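Local coordinates for protein exodeoxyribonuclease III (Methanosarcina mazei, PDB 5J8N) that probably cleaves DNA at abasic sites and degrades double-stranded DNA from its 3' ends, as a magnesium-dependent nuclease of the AP/ExoA repair family, at residues N10-R15 with G245-P250; Y56-V61 with G72-N77; L108-P113 with D130-Y135; N153-E158 with S171-E176. The protein carries 3 engineered substitutions. All blocks are in the same frame, centred on the assembly; numbering follows the deposited sequence.

Contact 1 of 4, residues N10-R15 with G245-P250; sequences NVNGLR and GSDHCP. With MG (magnesium ion), chain B.
The magnesium ion takes one bond from this pair of loops, N12 OD1 to MG at 2.1 Å; E38 and four waters complete its six ligands. Two of those waters carry the metal's grip across to D247. One donates to both N10 OD1 and D247 OD1, the other to D247 OD2, whose further partner is W205. Behind this first shell, N10 OD1 also accepts from N12 N at 2.9 Å, an Asx turn, consistent with the loop bending so that N12 faces the ion. The N10 side chain, CG anti to the backbone N (chi1 175°), lies flat on the H248 imidazole: the planes are 5° apart, and CB sits over the ring centre, 3.7 Å from the centroid. N12 ND2, N10 ND2 and ND1 of H248, predicted to be catalytic, are hydrogen-bonded to Y208, D151 and D222 respectively. S246 OG ties the loops directly, donating to N10 O at 2.7 Å on a lone pair and accepting from H248 N in an ST turn. The contact joins the end of strand 3-10, just before helix 14-18, to the loop leading into strand 251-256, with V11 packed on strand 33-37.

Contact 2 of 4, residues Y56-V61 with G72-N77; sequences YYNYFV and GTFSKN
One face of the F60 ring lies over the backbone of G72, whose CA is 3.9 Å from the ring centroid, and the edge of the same ring turns toward the face of F74. That aromatic pair is an offset edge-to-face stack, planes at 86°, with CZ of F60 and CZ of F74 3.6 Å apart. N58 CB touches the F74 ring at CD2 (3.5 Å), while the Y57 ring takes the carbonyl oxygens of S75 and K76 at its edge. The Y56 ring runs beside the extended K76 chain, so that Y56 OH is 3.6 Å from K76 CE; the hydroxyl itself bonds to F31 O and the ammonium to H29 O. A CB on G72 would clash with F60 CE2. An alanine at F60 would take away both the cover over G72 and the edge-on partner of F74, and would probably loosen the packing of the hairpin on helix 48-51. In the backbone, Y57 with S75 and Y59 with T73 are hydrogen-bonded pairs of an antiparallel hairpin; T73 N to Y59 O, at 2.8 Å, runs nearly along the carbonyl axis. Strand 57-61 forms the outer edge of its sheet, and strand 71-75 pairs on with strand 33-37. F60 and F74 face V50 of helix 48-51 and F74 also meets L26 of helix 22-27, while Y57, Y59, T73 and S75 point to the other face.

Contact 3 of 4, residues L108-P113 with D130-Y135; sequences LNIYFP and DAFLDY
F132 leaves its helix with CG anti to the backbone N (chi1 159°), which carries the ring toward the strand. CG of L108 and F112 and CG1 of I110 all stand anti to the carbonyl carbon. I110 then stays extended (chi2 177°), so its CD1 ends 3.5 Å from F132 CD1 and equally close to CE1. F112 holds its ring nearly perpendicular to its own CA-CB-CG plane and presents an edge to F132: CZ lies over the centre of the F132 face, in an edge-to-face pair with centroids 5.2 Å apart and planes at 89°. The other branch of I110, CG2, covers one face of F112. This is the inward side of a beta-alpha-beta unit, strand 106-111, helix 119-141 and strand 146-149, with the helix segment antiparallel to the strand at 12.2 Å between axes. An alanine at F132 would take away the ring that L108, I110 and F112 share, and would probably loosen the helix on the sheet. Further along, L108 CD1 reaches the edge of F132 at CE1 (4.1 Å) and also Y135 CE1. Y135, its CG likewise anti to the backbone N, has its hydroxyl hydrogen-bonded to R99 NH1, and F184 of helix 175-186 meets F132 edge-to-face.

Contact 4 of 4, residues N153-E158 with S171-E176; sequences NTAHKE and SGFLPE
F173 sets CG anti to its backbone N (chi1 -158°), and this swings the ring along the opposing loop, with A155 O at the ring edge, 3.2 Å from CD1. CE1 meets K157 O at 3.6 Å, and the tip, CZ, lies 3.7 Å from E158 CA, with E158 CG near the ring plane. A155 CB adds an apolar touch at CD1. One backbone hydrogen bond joins the loops: A155 N donates to G172 O at 2.9 Å, nearly along the carbonyl axis. G172 sits at a positive phi (123°) where a CB would jam against the preceding carbonyl. Here the loop following strand 146-149 packs on the entry to helix 175-186, with L174 as N-cap; E177 of that helix takes the backbone N-H groups of G172 and L174 and bonds S171 OG. A water donates to S171 OG at 2.7 Å and weakly to N153 O. N153, predicted to stabilise the transition state, has its backbone in the left-handed helical region (phi 61°), while T154 OG1 meets Y129 and K125.

Overall arrangement
Contacts 2, 3 and 4 follow one another along the chain, all nested in the loop that contact 1 closes. Contact 1 holds the metal. Contact 3 packs against contact 1 through Y111, a predicted active-site residue, whose CE1 is 3.4 Å from N10 ND2. It meets contact 4 where F112 O lies 2.9 Å from N153 ND2, a probable hydrogen bond; the N153 side chain is about 7 Å from the magnesium ion at nearest atoms. In the sheet that also holds strand 3-10, contact 2 packs against contact 1, L14 CD2 to F60 CE2 at 3.7 Å, and meets contact 3 through T73 and N109. Contacts 2 and 4 stand farthest apart, their centres about 30 Å from each other.

Contact 1 of 4, residues N10-R15 with G245-P250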
loop_
_atom_site.group_PDB
_atom_site.type_symbol
_atom_site.label_atom_id
_atom_site.label_comp_id
_atom_site.label_asym_id
_atom_site.label_seq_id
_atom_site.Cartn_x
_atom_site.Cartn_y
_atom_site.Cartn_z
ATOM N N ASN A 10 -3.032 3.475 -4.365
ATOM C CA ASN A 10 -2.480 3.122 -5.680
ATOM C C ASN A 10 -3.172 3.999 -6.716
ATOM O O ASN A 10 -4.414 3.892 -6.883
ATOM C CB ASN A 10 -2.706 1.638 -5.985
ATOM C CG ASN A 10 -2.260 1.262 -7.381
ATOM O OD1 ASN A 10 -2.418 2.040 -8.334
ATOM N ND2 ASN A 10 -1.697 0.040 -7.533
ATOM N N VAL A 11 -2.393 4.897 -7.306
ATOM C CA VAL A 11 -2.923 5.944 -8.164
ATOM C C VAL A 11 -3.009 5.563 -9.623
ATOM O O VAL A 11 -3.564 6.301 -10.437
ATOM C CB VAL A 11 -2.106 7.234 -8.030
ATOM C CG1 VAL A 11 -2.331 7.855 -6.624
ATOM C CG2 VAL A 11 -0.636 7.056 -8.294
ATOM N N ASN A 12 -2.424 4.404 -9.978
ATOM C CA ASN A 12 -2.470 3.888 -11.367
ATOM C C ASN A 12 -1.898 4.898 -12.378
ATOM O O ASN A 12 -2.354 5.017 -13.514
ATOM C CB ASN A 12 -3.902 3.447 -11.794
ATOM C CG ASN A 12 -3.883 2.354 -12.879
ATOM O OD1 ASN A 12 -3.022 1.418 -12.862
ATOM N ND2 ASN A 12 -4.883 2.392 -13.726
ATOM N N GLY A 13 -0.793 5.520 -11.969
ATOM C CA GLY A 13 -0.108 6.540 -12.718
ATOM C C GLY A 13 -0.240 7.916 -12.066
ATOM O O GLY A 13 -1.342 8.532 -12.048
ATOM N N LEU A 14 0.867 8.428 -11.517
ATOM C CA LEU A 14 0.807 9.651 -10.729
ATOM C C LEU A 14 0.545 10.870 -11.557
ATOM O O LEU A 14 -0.263 11.722 -11.166
ATOM C CB LEU A 14 2.138 9.807 -9.939
ATOM C CG LEU A 14 2.144 11.029 -9.011
ATOM C CD1 LEU A 14 1.020 10.968 -7.968
ATOM C CD2 LEU A 14 3.540 11.068 -8.345
ATOM N N ARG A 15 1.158 11.005 -12.718
ATOM C CA ARG A 15 0.908 12.147 -13.579
ATOM C C ARG A 15 -0.574 12.260 -13.902
ATOM O O ARG A 15 -1.180 13.347 -13.768
ATOM C CB ARG A 15 1.719 12.024 -14.886
ATOM C CG ARG A 15 1.572 13.264 -15.786
ATOM C CD ARG A 15 1.808 12.945 -17.279
ATOM N NE ARG A 15 0.901 11.875 -17.669
ATOM C CZ ARG A 15 -0.402 12.015 -17.892
ATOM N NH1 ARG A 15 -0.976 13.234 -17.787
ATOM N NH2 ARG A 15 -1.147 10.948 -18.182
ATOM N N GLY A 245 -10.491 8.686 -9.230
ATOM C CA GLY A 245 -9.329 9.023 -10.052
ATOM C C GLY A 245 -8.411 7.860 -10.386
ATOM O O GLY A 245 -7.530 8.035 -11.230
ATOM N N SER A 246 -8.630 6.734 -9.750
ATOM C CA SER A 246 -7.841 5.558 -10.025
ATOM C C SER A 246 -8.751 4.333 -10.028
ATOM O O SER A 246 -9.946 4.420 -9.643
ATOM C CB SER A 246 -6.781 5.418 -8.924
ATOM O OG SER A 246 -6.043 4.191 -9.000
ATOM N N ASP A 247 -8.249 3.176 -10.443
ATOM C CA ASP A 247 -9.027 1.941 -10.255
ATOM C C ASP A 247 -9.047 1.498 -8.812
ATOM O O ASP A 247 -9.937 0.754 -8.454
ATOM C CB ASP A 247 -8.537 0.795 -11.192
ATOM C CG ASP A 247 -7.041 0.507 -11.130
ATOM O OD1 ASP A 247 -6.208 1.299 -10.630
ATOM O OD2 ASP A 247 -6.684 -0.608 -11.630
ATOM N N HIS A 248 -8.063 1.915 -8.005
ATOM C CA HIS A 248 -8.107 1.715 -6.557
ATOM C C HIS A 248 -8.652 2.974 -5.880
ATOM O O HIS A 248 -8.524 4.083 -6.429
ATOM C CB HIS A 248 -6.720 1.484 -5.957
ATOM C CG HIS A 248 -6.024 0.260 -6.454
ATOM N ND1 HIS A 248 -5.733 -0.809 -5.628
ATOM C CD2 HIS A 248 -5.510 -0.031 -7.670
ATOM C CE1 HIS A 248 -5.063 -1.714 -6.329
ATOM N NE2 HIS A 248 -4.939 -1.271 -7.565
ATOM N N CYS A 249 -9.201 2.802 -4.680
ATOM C CA CYS A 249 -9.404 3.958 -3.793
ATOM C C CYS A 249 -8.422 3.884 -2.654
ATOM O O CYS A 249 -7.817 2.842 -2.408
ATOM C CB CYS A 249 -10.864 4.021 -3.266
ATOM S SG CYS A 249 -11.260 2.763 -2.028
ATOM N N PRO A 250 -8.245 4.958 -1.912
ATOM C CA PRO A 250 -7.299 4.937 -0.787
ATOM C C PRO A 250 -7.804 4.130 0.384
ATOM O O PRO A 250 -9.018 3.906 0.530
ATOM C CB PRO A 250 -7.179 6.428 -0.371
ATOM C CG PRO A 250 -7.694 7.208 -1.583
ATOM C CD PRO A 250 -8.772 6.320 -2.169
HETATM MG MG MG B . -2.519 -0.258 -11.777
HETATM O O HOH W 1 -5.186 2.238 -3.001
HETATM O O HOH W 2 -3.643 0.579 -10.228
HETATM O O HOH W 3 -4.177 -1.264 -12.306
HETATM O O HOH W 4 -1.521 -1.051 -13.405
HETATM O O HOH W 5 -1.864 -1.853 -10.498
#

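Contact 2 of 4, residues Y56-V61 with G72-N77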
loop_
_atom_site.group_PDB
_atom_site.type_symbol
_atom_site.label_atom_id
_atom_site.label_comp_id
_atom_site.label_asym_id
_atom_site.label_seq_id
_atom_site.Cartn_x
_atom_site.Cartn_y
_atom_site.Cartn_z
ATOM N N TYR A 56 5.113 19.556 3.150
ATOM C CA TYR A 56 5.410 18.099 3.114
ATOM C C TYR A 56 6.838 17.836 2.644
ATOM O O TYR A 56 7.318 18.526 1.771
ATOM C CB TYR A 56 4.478 17.324 2.197
ATOM C CG TYR A 56 3.076 17.133 2.710
ATOM C CD1 TYR A 56 2.740 16.015 3.461
ATOM C CD2 TYR A 56 2.082 18.058 2.389
ATOM C CE1 TYR A 56 1.404 15.797 3.928
ATOM C CE2 TYR A 56 0.769 17.866 2.863
ATOM C CZ TYR A 56 0.444 16.734 3.612
ATOM O OH TYR A 56 -0.853 16.579 4.067
ATOM N N TYR A 57 7.474 16.865 3.263
ATOM C CA TYR A 57 8.663 16.220 2.717
ATOM C C TYR A 57 8.153 15.182 1.747
ATOM O O TYR A 57 7.091 14.585 1.969
ATOM C CB TYR A 57 9.496 15.580 3.817
ATOM C CG TYR A 57 10.049 16.614 4.776
ATOM C CD1 TYR A 57 11.283 17.222 4.530
ATOM C CD2 TYR A 57 9.348 16.988 5.929
ATOM C CE1 TYR A 57 11.790 18.175 5.379
ATOM C CE2 TYR A 57 9.864 17.952 6.796
ATOM C CZ TYR A 57 11.081 18.546 6.497
ATOM O OH TYR A 57 11.603 19.499 7.334
ATOM N N ASN A 58 8.904 14.907 0.684
ATOM C CA ASN A 58 8.495 13.802 -0.173
ATOM C C ASN A 58 9.684 12.981 -0.637
ATOM O O ASN A 58 10.781 13.528 -0.788
ATOM C CB ASN A 58 7.702 14.318 -1.387
ATOM C CG ASN A 58 8.564 15.003 -2.409
ATOM O OD1 ASN A 58 9.083 14.358 -3.326
ATOM N ND2 ASN A 58 8.799 16.304 -2.230
ATOM N N TYR A 59 9.414 11.689 -0.828
ATOM C CA TYR A 59 10.471 10.707 -1.180
ATOM C C TYR A 59 9.895 9.735 -2.164
ATOM O O TYR A 59 8.793 9.228 -1.944
ATOM C CB TYR A 59 10.977 9.966 0.072
ATOM C CG TYR A 59 11.381 10.964 1.146
ATOM C CD1 TYR A 59 12.599 11.589 1.091
ATOM C CD2 TYR A 59 10.485 11.324 2.140
ATOM C CE1 TYR A 59 12.936 12.557 2.040
ATOM C CE2 TYR A 59 10.820 12.271 3.044
ATOM C CZ TYR A 59 12.007 12.864 3.020
ATOM O OH TYR A 59 12.330 13.876 3.911
ATOM N N PHE A 60 10.605 9.445 -3.250
ATOM C CA PHE A 60 10.100 8.571 -4.296
ATOM C C PHE A 60 11.145 7.568 -4.699
ATOM O O PHE A 60 12.382 7.899 -4.666
ATOM C CB PHE A 60 9.723 9.385 -5.564
ATOM C CG PHE A 60 8.385 10.062 -5.459
ATOM C CD1 PHE A 60 8.267 11.295 -4.822
ATOM C CD2 PHE A 60 7.229 9.391 -5.884
ATOM C CE1 PHE A 60 6.980 11.892 -4.709
ATOM C CE2 PHE A 60 5.960 9.976 -5.797
ATOM C CZ PHE A 60 5.850 11.234 -5.202
ATOM N N VAL A 61 10.684 6.412 -5.154
ATOM C CA VAL A 61 11.593 5.443 -5.808
ATOM C C VAL A 61 10.951 5.085 -7.131
ATOM O O VAL A 61 9.711 4.916 -7.228
ATOM C CB VAL A 61 11.858 4.219 -4.927
ATOM C CG1 VAL A 61 10.661 3.419 -4.676
ATOM C CG2 VAL A 61 12.995 3.333 -5.550
ATOM N N GLY A 72 5.855 6.398 -3.652
ATOM C CA GLY A 72 6.342 7.619 -3.007
ATOM C C GLY A 72 5.603 7.835 -1.696
ATOM O O GLY A 72 4.471 7.356 -1.498
ATOM N N THR A 73 6.268 8.559 -0.816
ATOM C CA THR A 73 5.735 8.899 0.504
ATOM C C THR A 73 5.931 10.370 0.736
ATOM O O THR A 73 7.008 10.913 0.612
ATOM C CB THR A 73 6.470 8.108 1.593
ATOM O OG1 THR A 73 6.165 6.735 1.404
ATOM C CG2 THR A 73 6.049 8.533 3.011
ATOM N N PHE A 74 4.827 11.019 1.098
ATOM C CA PHE A 74 4.806 12.401 1.591
ATOM C C PHE A 74 4.558 12.422 3.080
ATOM O O PHE A 74 3.685 11.700 3.556
ATOM C CB PHE A 74 3.660 13.188 0.933
ATOM C CG PHE A 74 3.732 13.270 -0.555
ATOM C CD1 PHE A 74 3.248 12.211 -1.353
ATOM C CD2 PHE A 74 4.228 14.408 -1.156
ATOM C CE1 PHE A 74 3.278 12.314 -2.757
ATOM C CE2 PHE A 74 4.287 14.519 -2.549
ATOM C CZ PHE A 74 3.792 13.453 -3.329
ATOM N N SER A 75 5.265 13.267 3.825
ATOM C CA SER A 75 4.970 13.366 5.256
ATOM C C SER A 75 5.233 14.758 5.731
ATOM O O SER A 75 6.184 15.451 5.335
ATOM C CB SER A 75 5.748 12.318 6.111
ATOM O OG SER A 75 7.125 12.416 5.910
ATOM N N LYS A 76 4.410 15.171 6.694
ATOM C CA LYS A 76 4.612 16.475 7.308
ATOM C C LYS A 76 5.906 16.521 8.133
ATOM O O LYS A 76 6.565 17.561 8.168
ATOM C CB LYS A 76 3.407 16.857 8.210
ATOM C CG LYS A 76 2.126 17.026 7.403
ATOM C CD LYS A 76 0.988 17.596 8.279
ATOM C CE LYS A 76 -0.303 17.721 7.486
ATOM N NZ LYS A 76 -1.314 18.482 8.306
ATOM N N ASN A 77 6.237 15.401 8.771
ATOM C CA ASN A 77 7.478 15.279 9.547
ATOM C C ASN A 77 8.593 14.647 8.700
ATOM O O ASN A 77 8.320 13.774 7.880
ATOM C CB ASN A 77 7.248 14.434 10.795
ATOM C CG ASN A 77 6.382 15.147 11.842
ATOM O OD1 ASN A 77 6.307 16.368 11.876
ATOM N ND2 ASN A 77 5.742 14.365 12.684
#

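Contact 3 of 4, residues L108-P113 with D130-Y135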
loop_
_atom_site.group_PDB
_atom_site.type_symbol
_atom_site.label_atom_id
_atom_site.label_comp_id
_atom_site.label_asym_id
_atom_site.label_seq_id
_atom_site.Cartn_x
_atom_site.Cartn_y
_atom_site.Cartn_z
ATOM N N LEU A 108 6.676 1.136 5.976
ATOM C CA LEU A 108 7.042 0.488 4.702
ATOM C C LEU A 108 5.905 0.707 3.731
ATOM O O LEU A 108 4.778 0.259 3.999
ATOM C CB LEU A 108 7.298 -1.027 4.895
ATOM C CG LEU A 108 8.305 -1.382 6.022
ATOM C CD1 LEU A 108 8.468 -2.901 6.071
ATOM C CD2 LEU A 108 9.655 -0.650 5.865
ATOM N N ASN A 109 6.192 1.361 2.616
ATOM C CA ASN A 109 5.228 1.660 1.578
ATOM C C ASN A 109 5.522 0.748 0.384
ATOM O O ASN A 109 6.628 0.822 -0.161
ATOM C CB ASN A 109 5.368 3.136 1.221
ATOM C CG ASN A 109 4.468 3.555 0.057
ATOM O OD1 ASN A 109 3.549 2.813 -0.282
ATOM N ND2 ASN A 109 4.679 4.763 -0.501
ATOM N N ILE A 110 4.589 -0.106 0.023
ATOM C CA ILE A 110 4.887 -1.190 -0.930
ATOM C C ILE A 110 3.847 -1.364 -2.022
ATOM O O ILE A 110 2.640 -1.380 -1.726
ATOM C CB ILE A 110 5.047 -2.544 -0.172
ATOM C CG1 ILE A 110 6.017 -2.377 1.025
ATOM C CG2 ILE A 110 5.531 -3.664 -1.124
ATOM C CD1 ILE A 110 6.164 -3.643 1.861
ATOM N N TYR A 111 4.323 -1.501 -3.246
ATOM C CA TYR A 111 3.502 -1.899 -4.383
ATOM C C TYR A 111 3.853 -3.358 -4.675
ATOM O O TYR A 111 4.820 -3.654 -5.383
ATOM C CB TYR A 111 3.791 -0.985 -5.611
ATOM C CG TYR A 111 3.034 -1.336 -6.843
ATOM C CD1 TYR A 111 1.698 -1.686 -6.790
ATOM C CD2 TYR A 111 3.667 -1.352 -8.075
ATOM C CE1 TYR A 111 0.992 -2.072 -7.943
ATOM C CE2 TYR A 111 2.939 -1.669 -9.252
ATOM C CZ TYR A 111 1.601 -2.042 -9.152
ATOM O OH TYR A 111 0.883 -2.396 -10.278
ATOM N N PHE A 112 3.094 -4.276 -4.094
ATOM C CA PHE A 112 3.445 -5.705 -4.274
ATOM C C PHE A 112 3.136 -6.118 -5.715
ATOM O O PHE A 112 2.231 -5.544 -6.357
ATOM C CB PHE A 112 2.647 -6.571 -3.321
ATOM C CG PHE A 112 3.060 -6.450 -1.871
ATOM C CD1 PHE A 112 2.505 -5.537 -1.006
ATOM C CD2 PHE A 112 4.007 -7.339 -1.381
ATOM C CE1 PHE A 112 2.916 -5.471 0.348
ATOM C CE2 PHE A 112 4.402 -7.320 -0.058
ATOM C CZ PHE A 112 3.821 -6.376 0.827
ATOM N N PRO A 113 3.898 -7.052 -6.284
ATOM C CA PRO A 113 3.699 -7.417 -7.693
ATOM C C PRO A 113 2.328 -8.010 -8.008
ATOM O O PRO A 113 1.721 -8.694 -7.194
ATOM C CB PRO A 113 4.800 -8.475 -7.931
ATOM C CG PRO A 113 5.833 -8.175 -6.798
ATOM C CD PRO A 113 4.990 -7.773 -5.618
ATOM N N ASP A 130 7.925 -13.521 0.073
ATOM C CA ASP A 130 8.829 -14.203 1.012
ATOM C C ASP A 130 9.908 -13.247 1.507
ATOM O O ASP A 130 10.232 -13.208 2.695
ATOM C CB ASP A 130 9.479 -15.392 0.318
ATOM C CG ASP A 130 8.525 -16.555 0.120
ATOM O OD1 ASP A 130 7.524 -16.628 0.862
ATOM O OD2 ASP A 130 8.813 -17.420 -0.754
ATOM N N ALA A 131 10.488 -12.466 0.588
ATOM C CA ALA A 131 11.548 -11.530 0.959
ATOM C C ALA A 131 10.998 -10.457 1.867
ATOM O O ALA A 131 11.640 -10.083 2.825
ATOM C CB ALA A 131 12.197 -10.905 -0.276
ATOM N N PHE A 132 9.835 -9.901 1.538
ATOM C CA PHE A 132 9.231 -8.950 2.408
ATOM C C PHE A 132 8.963 -9.494 3.811
ATOM O O PHE A 132 9.258 -8.794 4.804
ATOM C CB PHE A 132 7.910 -8.447 1.777
ATOM C CG PHE A 132 6.962 -7.858 2.829
ATOM C CD1 PHE A 132 7.246 -6.629 3.374
ATOM C CD2 PHE A 132 5.887 -8.585 3.330
ATOM C CE1 PHE A 132 6.411 -6.076 4.395
ATOM C CE2 PHE A 132 5.096 -8.059 4.354
ATOM C CZ PHE A 132 5.386 -6.851 4.901
ATOM N N LEU A 133 8.444 -10.714 3.912
ATOM C CA LEU A 133 8.127 -11.231 5.242
ATOM C C LEU A 133 9.410 -11.369 6.053
ATOM O O LEU A 133 9.446 -10.998 7.241
ATOM C CB LEU A 133 7.393 -12.567 5.115
ATOM C CG LEU A 133 6.996 -13.167 6.472
ATOM C CD1 LEU A 133 6.259 -12.137 7.316
ATOM C CD2 LEU A 133 6.177 -14.416 6.198
ATOM N N ASP A 134 10.479 -11.816 5.426
ATOM C CA ASP A 134 11.718 -11.946 6.181
ATOM C C ASP A 134 12.258 -10.588 6.601
ATOM O O ASP A 134 12.777 -10.431 7.729
ATOM C CB ASP A 134 12.785 -12.706 5.367
ATOM C CG ASP A 134 12.485 -14.199 5.239
ATOM O OD1 ASP A 134 11.628 -14.734 5.960
ATOM O OD2 ASP A 134 13.082 -14.844 4.381
ATOM N N TYR A 135 12.156 -9.601 5.735
ATOM C CA TYR A 135 12.578 -8.254 6.026
ATOM C C TYR A 135 11.793 -7.672 7.189
ATOM O O TYR A 135 12.414 -7.135 8.129
ATOM C CB TYR A 135 12.414 -7.394 4.777
ATOM C CG TYR A 135 12.881 -5.995 4.912
ATOM C CD1 TYR A 135 12.088 -5.037 5.538
ATOM C CD2 TYR A 135 14.145 -5.621 4.438
ATOM C CE1 TYR A 135 12.533 -3.711 5.653
ATOM C CE2 TYR A 135 14.587 -4.305 4.553
ATOM C CZ TYR A 135 13.752 -3.361 5.155
ATOM O OH TYR A 135 14.212 -2.061 5.253
#

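Contact 4 of 4, residues N153-E158 with S171-E176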
loop_
_atom_site.group_PDB
_atom_site.type_symbol
_atom_site.label_atom_id
_atom_site.label_comp_id
_atom_site.label_asym_id
_atom_site.label_seq_id
_atom_site.Cartn_x
_atom_site.Cartn_y
_atom_site.Cartn_z
ATOM N N ASN A 153 -2.200 -6.616 -3.851
ATOM C CA ASN A 153 -2.603 -7.333 -5.070
ATOM C C ASN A 153 -3.167 -8.722 -4.785
ATOM O O ASN A 153 -3.200 -9.572 -5.687
ATOM C CB ASN A 153 -1.458 -7.392 -6.114
ATOM C CG ASN A 153 -1.566 -6.285 -7.137
ATOM O OD1 ASN A 153 -2.627 -6.095 -7.728
ATOM N ND2 ASN A 153 -0.504 -5.490 -7.284
ATOM N N THR A 154 -3.714 -8.895 -3.565
ATOM C CA THR A 154 -4.420 -10.118 -3.179
ATOM C C THR A 154 -5.560 -9.765 -2.255
ATOM O O THR A 154 -5.379 -8.877 -1.390
ATOM C CB THR A 154 -3.447 -11.114 -2.440
ATOM O OG1 THR A 154 -2.384 -11.475 -3.334
ATOM C CG2 THR A 154 -4.160 -12.403 -2.027
ATOM N N ALA A 155 -6.719 -10.403 -2.462
ATOM C CA ALA A 155 -7.848 -10.331 -1.534
ATOM C C ALA A 155 -7.706 -11.506 -0.579
ATOM O O ALA A 155 -7.682 -12.657 -1.010
ATOM C CB ALA A 155 -9.196 -10.398 -2.330
ATOM N N HIS A 156 -7.630 -11.205 0.726
ATOM C CA HIS A 156 -7.218 -12.232 1.679
ATOM C C HIS A 156 -8.245 -13.352 1.792
ATOM O O HIS A 156 -7.907 -14.554 1.680
ATOM C CB HIS A 156 -6.985 -11.565 3.034
ATOM C CG HIS A 156 -6.425 -12.480 4.062
ATOM N ND1 HIS A 156 -6.373 -12.131 5.398
ATOM C CD2 HIS A 156 -5.924 -13.733 3.972
ATOM C CE1 HIS A 156 -5.849 -13.138 6.081
ATOM N NE2 HIS A 156 -5.567 -14.120 5.243
ATOM N N LYS A 157 -9.502 -12.996 2.038
ATOM C CA LYS A 157 -10.570 -13.950 2.370
ATOM C C LYS A 157 -11.728 -13.752 1.383
ATOM O O LYS A 157 -11.767 -12.755 0.638
ATOM C CB LYS A 157 -11.068 -13.776 3.831
ATOM C CG LYS A 157 -9.962 -13.980 4.855
ATOM C CD LYS A 157 -10.484 -13.697 6.271
ATOM C CE LYS A 157 -9.412 -13.818 7.332
ATOM N NZ LYS A 157 -9.251 -15.241 7.774
ATOM N N GLU A 158 -12.660 -14.703 1.354
ATOM C CA GLU A 158 -13.819 -14.594 0.463
ATOM C C GLU A 158 -14.570 -13.294 0.701
ATOM O O GLU A 158 -15.076 -12.701 -0.255
ATOM C CB GLU A 158 -14.740 -15.807 0.624
ATOM C CG GLU A 158 -14.099 -17.096 0.048
ATOM C CD GLU A 158 -15.070 -18.249 -0.069
ATOM O OE1 GLU A 158 -16.290 -17.996 -0.025
ATOM O OE2 GLU A 158 -14.594 -19.410 -0.176
ATOM N N SER A 171 -4.812 -14.979 -10.311
ATOM C CA SER A 171 -3.880 -14.323 -9.378
ATOM C C SER A 171 -4.524 -13.072 -8.790
ATOM O O SER A 171 -5.060 -12.219 -9.518
ATOM C CB SER A 171 -2.554 -13.983 -10.091
ATOM O OG SER A 171 -1.698 -13.262 -9.159
ATOM N N GLY A 172 -4.486 -12.979 -7.458
ATOM C CA GLY A 172 -5.316 -12.036 -6.729
ATOM C C GLY A 172 -6.167 -12.814 -5.732
ATOM O O GLY A 172 -6.527 -12.293 -4.679
ATOM N N PHE A 173 -6.528 -14.034 -6.100
ATOM C CA PHE A 173 -7.343 -14.829 -5.199
ATOM C C PHE A 173 -6.977 -16.306 -5.266
ATOM O O PHE A 173 -7.839 -17.160 -5.069
ATOM C CB PHE A 173 -8.853 -14.633 -5.487
ATOM C CG PHE A 173 -9.728 -14.979 -4.303
ATOM C CD1 PHE A 173 -9.509 -14.352 -3.068
ATOM C CD2 PHE A 173 -10.728 -15.947 -4.396
ATOM C CE1 PHE A 173 -10.245 -14.717 -1.929
ATOM C CE2 PHE A 173 -11.509 -16.314 -3.242
ATOM C CZ PHE A 173 -11.246 -15.668 -2.027
ATOM N N LEU A 174 -5.707 -16.596 -5.566
ATOM C CA LEU A 174 -5.243 -17.985 -5.559
ATOM C C LEU A 174 -5.048 -18.508 -4.158
ATOM O O LEU A 174 -4.599 -17.763 -3.280
ATOM C CB LEU A 174 -3.937 -18.138 -6.341
ATOM C CG LEU A 174 -4.022 -17.776 -7.838
ATOM C CD1 LEU A 174 -2.606 -17.722 -8.391
ATOM C CD2 LEU A 174 -4.782 -18.834 -8.626
ATOM N N PRO A 175 -5.354 -19.794 -3.930
ATOM C CA PRO A 175 -5.109 -20.316 -2.579
ATOM C C PRO A 175 -3.704 -20.012 -2.036
ATOM O O PRO A 175 -3.588 -19.634 -0.846
ATOM C CB PRO A 175 -5.350 -21.838 -2.747
ATOM C CG PRO A 175 -6.468 -21.898 -3.815
ATOM C CD PRO A 175 -6.028 -20.789 -4.803
ATOM N N GLU A 176 -2.648 -20.131 -2.832
ATOM C CA GLU A 176 -1.307 -19.939 -2.326
ATOM C C GLU A 176 -1.029 -18.486 -1.931
ATOM O O GLU A 176 -0.250 -18.207 -1.015
ATOM C CB GLU A 176 -0.294 -20.431 -3.363
ATOM C CG GLU A 176 -0.513 -19.808 -4.755
ATOM C CD GLU A 176 -1.362 -20.661 -5.723
ATOM O OE1 GLU A 176 -0.999 -20.682 -6.936
ATOM O OE2 GLU A 176 -2.363 -21.332 -5.326
HETATM O O HOH W 6 -1.802 -10.616 -8.553
#